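Local structure of gamma-glutamyl-gamma-aminobutyrate hydrolase PuuD (Escherichia coli, 6VTV) at residues V16-N21 and P46-H51; G169-L174 and R238-G243. The protein hydrolyses the gamma-glutamyl linkage of gamma-glutamyl-gamma-aminobutyrate, releasing glutamate and 4-aminobutanoate in the last step from putrescine to 4-aminobutanoate. One frame throughout, in Å; residues are numbered along the deposited sequence.

Contact 1 (V16-N21 and P46-H51)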
loop_
_atom_site.group_PDB
_atom_site.type_symbol
_atom_site.label_atom_id
_atom_site.label_comp_id
_atom_site.label_asym_id
_atom_site.label_seq_id
_atom_site.Cartn_x
_atom_site.Cartn_y
_atom_site.Cartn_z
ATOM N N VAL B 16 -5.657 -2.483 -4.893
ATOM C CA VAL B 16 -4.839 -1.652 -5.769
ATOM C C VAL B 16 -3.449 -2.265 -5.858
ATOM O O VAL B 16 -2.741 -2.370 -4.848
ATOM C CB VAL B 16 -4.771 -0.201 -5.271
ATOM C CG1 VAL B 16 -4.206 0.693 -6.354
ATOM C CG2 VAL B 16 -6.148 0.279 -4.848
ATOM N N VAL B 17 -3.057 -2.661 -7.070
ATOM C CA VAL B 17 -1.744 -3.253 -7.286
ATOM C C VAL B 17 -0.673 -2.180 -7.150
ATOM O O VAL B 17 -0.768 -1.101 -7.749
ATOM C CB VAL B 17 -1.683 -3.937 -8.660
ATOM C CG1 VAL B 17 -0.247 -4.287 -9.024
ATOM C CG2 VAL B 17 -2.553 -5.186 -8.664
ATOM N N MET B 18 0.354 -2.473 -6.361
ATOM C CA MET B 18 1.417 -1.519 -6.094
ATOM C C MET B 18 2.568 -1.692 -7.084
ATOM O O MET B 18 2.616 -2.643 -7.868
ATOM C CB MET B 18 1.920 -1.679 -4.660
ATOM C CG MET B 18 0.817 -1.672 -3.619
ATOM S SD MET B 18 1.453 -1.961 -1.959
ATOM C CE MET B 18 2.210 -0.378 -1.641
ATOM N N CYS B 19 3.503 -0.747 -7.039
ATOM C CA CYS B 19 4.718 -0.780 -7.839
ATOM C C CYS B 19 5.936 -0.836 -6.925
ATOM O O CYS B 19 5.873 -0.478 -5.746
ATOM C CB CYS B 19 4.823 0.444 -8.763
ATOM S SG CYS B 19 3.438 0.678 -9.886
ATOM N N ARG B 20 7.055 -1.280 -7.487
ATOM C CA ARG B 20 8.297 -1.417 -6.741
ATOM C C ARG B 20 9.219 -0.238 -7.019
ATOM O O ARG B 20 9.372 0.193 -8.166
ATOM C CB ARG B 20 9.012 -2.723 -7.096
ATOM C CG ARG B 20 10.208 -3.058 -6.209
ATOM C CD ARG B 20 10.527 -4.538 -6.315
ATOM N NE ARG B 20 11.308 -5.052 -5.196
ATOM C CZ ARG B 20 12.577 -5.430 -5.291
ATOM N NH1 ARG B 20 13.209 -5.343 -6.454
ATOM N NH2 ARG B 20 13.216 -5.896 -4.228
ATOM N N ASN B 21 9.830 0.277 -5.957
ATOM C CA ASN B 21 10.862 1.295 -6.069
ATOM C C ASN B 21 11.890 1.049 -4.974
ATOM O O ASN B 21 11.683 0.236 -4.071
ATOM C CB ASN B 21 10.276 2.708 -5.971
ATOM C CG ASN B 21 9.459 3.085 -7.191
ATOM O OD1 ASN B 21 8.237 3.208 -7.120
ATOM N ND2 ASN B 21 10.134 3.264 -8.321
ATOM N N PRO B 46 -10.000 1.796 -0.843
ATOM C CA PRO B 46 -8.811 1.174 -1.432
ATOM C C PRO B 46 -7.915 0.530 -0.389
ATOM O O PRO B 46 -7.728 1.050 0.714
ATOM C CB PRO B 46 -8.107 2.357 -2.104
ATOM C CG PRO B 46 -8.443 3.511 -1.212
ATOM C CD PRO B 46 -9.850 3.255 -0.709
ATOM N N ILE B 47 -7.357 -0.621 -0.754
ATOM C CA ILE B 47 -6.286 -1.259 0.000
ATOM C C ILE B 47 -5.188 -1.629 -0.987
ATOM O O ILE B 47 -5.468 -2.180 -2.057
ATOM C CB ILE B 47 -6.773 -2.494 0.784
ATOM C CG1 ILE B 47 -7.475 -3.493 -0.137
ATOM C CG2 ILE B 47 -7.701 -2.074 1.919
ATOM C CD1 ILE B 47 -7.688 -4.851 0.497
ATOM N N ALA B 48 -3.947 -1.302 -0.643
ATOM C CA ALA B 48 -2.823 -1.514 -1.542
ATOM C C ALA B 48 -2.287 -2.932 -1.395
ATOM O O ALA B 48 -2.148 -3.445 -0.281
ATOM C CB ALA B 48 -1.716 -0.494 -1.272
ATOM N N LEU B 49 -1.985 -3.558 -2.530
ATOM C CA LEU B 49 -1.597 -4.963 -2.562
ATOM C C LEU B 49 -0.115 -5.101 -2.880
ATOM O O LEU B 49 0.303 -4.793 -4.007
ATOM C CB LEU B 49 -2.433 -5.720 -3.595
ATOM C CG LEU B 49 -3.946 -5.503 -3.519
ATOM C CD1 LEU B 49 -4.647 -6.192 -4.680
ATOM C CD2 LEU B 49 -4.495 -5.990 -2.187
ATOM N N PRO B 50 0.710 -5.559 -1.939
ATOM C CA PRO B 50 2.128 -5.781 -2.241
ATOM C C PRO B 50 2.328 -6.965 -3.174
ATOM O O PRO B 50 1.477 -7.847 -3.307
ATOM C CB PRO B 50 2.755 -6.054 -0.867
ATOM C CG PRO B 50 1.711 -5.685 0.143
ATOM C CD PRO B 50 0.389 -5.825 -0.530
ATOM N N HIS B 51 3.501 -6.977 -3.817
ATOM C CA HIS B 51 3.818 -8.005 -4.802
ATOM C C HIS B 51 3.916 -9.394 -4.189
ATOM O O HIS B 51 3.731 -10.386 -4.903
ATOM C CB HIS B 51 5.129 -7.660 -5.513
ATOM C CG HIS B 51 5.065 -6.399 -6.319
ATOM N ND1 HIS B 51 6.185 -5.798 -6.849
ATOM C CD2 HIS B 51 4.015 -5.624 -6.681
ATOM C CE1 HIS B 51 5.830 -4.708 -7.505
ATOM N NE2 HIS B 51 4.518 -4.578 -7.417
#
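Val16 and Val17 pair in parallel with Ala48 and Leu49: Ile47 O accepts from Val16 N at 2.9 Å, Val16 O accepts from Leu49 N at 2.7 Å, and a weak third bond runs from Met18 N to Leu49 O. Past this ladder side chains take over. Met18 has CG anti to its carbonyl carbon (chi1 -51°), which lays CG across the backbone of Leu49, 3.2 Å from Leu49 O. Its SD then sits against the methyl of Ala48, SD to CB 3.6 Å, and CE bends round (chi3 74°) to touch the same CB. Beyond Pro50 the imidazole of His51 turns back: His51 NE2 gives its hydrogen to Met18 O at 2.8 Å, with the oxygen in the ring plane but the donor 57° out of the carbonyl plane. The ring carbon CE1 of His51 lies 3.8 Å from Arg20 CB. Arg20 itself leads away to a salt bridge with Glu33 of the second subunit, and Met18 and Ala48 each pack on their own copies there. Val17 and Leu49 point to the face opposite that of Val16 and Ala48, where Leu49 meets helix 94-109. Adjacent parallel strands, here joined through the antiparallel strand 26-32 and helix 33-42, follow the open alpha/beta plan of class I glutamine amidotransferases.

Contact 2 (G169-L174 and R238-G243)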
loop_
_atom_site.group_PDB
_atom_site.type_symbol
_atom_site.label_atom_id
_atom_site.label_comp_id
_atom_site.label_asym_id
_atom_site.label_seq_id
_atom_site.Cartn_x
_atom_site.Cartn_y
_atom_site.Cartn_z
ATOM N N GLY B 169 -19.796 -0.894 -26.630
ATOM C CA GLY B 169 -19.072 -1.397 -25.479
ATOM C C GLY B 169 -19.372 -0.667 -24.186
ATOM O O GLY B 169 -20.411 -0.013 -24.057
ATOM N N LEU B 170 -18.456 -0.773 -23.219
ATOM C CA LEU B 170 -18.667 -0.147 -21.917
ATOM C C LEU B 170 -18.669 1.372 -22.020
ATOM O O LEU B 170 -19.504 2.039 -21.398
ATOM C CB LEU B 170 -17.591 -0.607 -20.931
ATOM C CG LEU B 170 -17.762 -1.985 -20.292
ATOM C CD1 LEU B 170 -16.602 -2.274 -19.351
ATOM C CD2 LEU B 170 -19.088 -2.074 -19.557
ATOM N N LEU B 171 -17.735 1.938 -22.790
ATOM C CA LEU B 171 -17.630 3.391 -22.879
ATOM C C LEU B 171 -18.889 4.004 -23.476
ATOM O O LEU B 171 -19.308 5.095 -23.073
ATOM C CB LEU B 171 -16.402 3.780 -23.702
ATOM C CG LEU B 171 -15.041 3.512 -23.061
ATOM C CD1 LEU B 171 -13.928 4.113 -23.906
ATOM C CD2 LEU B 171 -14.998 4.060 -21.643
ATOM N N SER B 172 -19.507 3.317 -24.439
ATOM C CA SER B 172 -20.740 3.827 -25.031
ATOM C C SER B 172 -21.870 3.851 -24.010
ATOM O O SER B 172 -22.680 4.785 -23.992
ATOM C CB SER B 172 -21.129 2.983 -26.243
ATOM O OG SER B 172 -20.306 3.286 -27.353
ATOM N N ALA B 173 -21.941 2.833 -23.152
ATOM C CA ALA B 173 -22.971 2.813 -22.120
ATOM C C ALA B 173 -22.704 3.868 -21.054
ATOM O O ALA B 173 -23.641 4.479 -20.527
ATOM C CB ALA B 173 -23.061 1.422 -21.492
ATOM N N LEU B 174 -21.431 4.101 -20.728
ATOM C CA LEU B 174 -21.091 5.079 -19.700
ATOM C C LEU B 174 -21.149 6.508 -20.222
ATOM O O LEU B 174 -21.389 7.436 -19.442
ATOM C CB LEU B 174 -19.697 4.789 -19.140
ATOM C CG LEU B 174 -19.541 3.517 -18.306
ATOM C CD1 LEU B 174 -18.073 3.150 -18.182
ATOM C CD2 LEU B 174 -20.172 3.690 -16.934
ATOM N N ARG B 238 -14.483 11.488 -13.969
ATOM C CA ARG B 238 -15.425 11.212 -12.890
ATOM C C ARG B 238 -16.390 10.097 -13.271
ATOM O O ARG B 238 -16.708 9.233 -12.446
ATOM C CB ARG B 238 -16.187 12.489 -12.532
ATOM C CG ARG B 238 -16.261 12.780 -11.043
ATOM C CD ARG B 238 -16.421 14.272 -10.774
ATOM N NE ARG B 238 -17.413 14.893 -11.649
ATOM C CZ ARG B 238 -17.151 15.892 -12.486
ATOM N NH1 ARG B 238 -15.924 16.391 -12.566
ATOM N NH2 ARG B 238 -18.116 16.396 -13.243
ATOM N N ILE B 239 -16.859 10.092 -14.520
ATOM C CA ILE B 239 -17.819 9.080 -14.947
ATOM C C ILE B 239 -17.167 7.701 -14.994
ATOM O O ILE B 239 -17.790 6.693 -14.639
ATOM C CB ILE B 239 -18.434 9.474 -16.302
ATOM C CG1 ILE B 239 -19.258 10.755 -16.152
ATOM C CG2 ILE B 239 -19.300 8.351 -16.852
ATOM C CD1 ILE B 239 -19.778 11.315 -17.457
ATOM N N LEU B 240 -15.901 7.635 -15.416
ATOM C CA LEU B 240 -15.214 6.349 -15.504
ATOM C C LEU B 240 -15.057 5.715 -14.130
ATOM O O LEU B 240 -15.350 4.527 -13.941
ATOM C CB LEU B 240 -13.850 6.527 -16.169
ATOM C CG LEU B 240 -13.853 6.899 -17.649
ATOM C CD1 LEU B 240 -12.434 7.125 -18.141
ATOM C CD2 LEU B 240 -14.540 5.817 -18.464
ATOM N N PHE B 241 -14.588 6.493 -13.153
ATOM C CA PHE B 241 -14.456 5.969 -11.799
ATOM C C PHE B 241 -15.822 5.707 -11.177
ATOM O O PHE B 241 -15.987 4.748 -10.414
ATOM C CB PHE B 241 -13.638 6.934 -10.942
ATOM C CG PHE B 241 -12.156 6.853 -11.191
ATOM C CD1 PHE B 241 -11.392 5.829 -10.647
ATOM C CD2 PHE B 241 -11.531 7.799 -11.984
ATOM C CE1 PHE B 241 -10.030 5.761 -10.888
ATOM C CE2 PHE B 241 -10.173 7.737 -12.228
ATOM C CZ PHE B 241 -9.420 6.716 -11.681
ATOM N N GLU B 242 -16.816 6.542 -11.489
ATOM C CA GLU B 242 -18.163 6.285 -10.990
ATOM C C GLU B 242 -18.706 4.971 -11.537
ATOM O O GLU B 242 -19.331 4.196 -10.801
ATOM C CB GLU B 242 -19.086 7.455 -11.340
ATOM C CG GLU B 242 -19.098 8.588 -10.306
ATOM C CD GLU B 242 -19.712 9.852 -10.881
ATOM O OE1 GLU B 242 -19.656 10.927 -10.239
ATOM O OE2 GLU B 242 -20.249 9.757 -12.002
ATOM N N GLY B 243 -18.446 4.694 -12.817
ATOM C CA GLY B 243 -18.913 3.449 -13.402
ATOM C C GLY B 243 -18.209 2.228 -12.840
ATOM O O GLY B 243 -18.817 1.164 -12.688
#
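Leu174 projects from the last turn of helix 170-174 straight at Gly243 on helix 235-254, and its CD2 comes to 3.8 Å from Gly243 CA. The glycine is the hollow of this interface: with no side chain at that position, the leucine methyl can settle directly on the helix backbone, where a CB would collide with it. One fork of the Leu174 side chain, CD2, fills the glycine hollow, while the other, CD1, lies more loosely near Leu240 CD2 at 4.4 Å. One turn earlier, Leu171 adds a second bump. Its CD2 meets Leu240 CD2 at 3.7 Å, a methyl-to-methyl contact in which the two side chains cross obliquely. Leu240 CD2 is thus shared by two leucines of the short helix. Ile239 borders the contact beside Leu174: its branch methyl CG2, anti to the backbone N, rests 3.5 Å from Leu174 O and 4.3 Å from Leu174 CB. No hydrogen bond joins the two segments, and the fit rests on van der Waals contact. The local axes pass 10.8 Å apart at 107°, so that each helix offers a few residues: Leu171 and Leu174 against Ile239, Leu240 and Gly243. At the start of the short helix, Glu201 accepts hydrogen bonds from the backbone N of Leu170 and Leu171. Leu174 also packs on Phe219. From the long helix, Leu240 and Phe241 both pack on strand 114-117, and Phe241 also on helix 33-42. With Leu171 on Val165 of strand 161-165 as well as on Leu240, the short helix bridges the antiparallel end of the sheet and the long C-terminal helix.

Overall arrangement
Both segments of contact 1 precede those of contact 2 along the chain; their centres lie 24 Å apart with the middle of the chain between them, and their nearest atoms stay about 9 Å from each other. The mixed sheet connects them: strand 13-23 leads through 68-71 to 114-117, whose Phe115 touches Leu240 of contact 2. Helix 33-42 is a second link, covering Pro46 of contact 1 and Phe241, next to Leu240 on the long helix. Contact 1 adjoins the second subunit of the homodimer, whereas contact 2 touches no other chain of the assembly. Side chains of both, such as Val16 and Leu240, come within about 10 Å of the predicted catalytic Glu228.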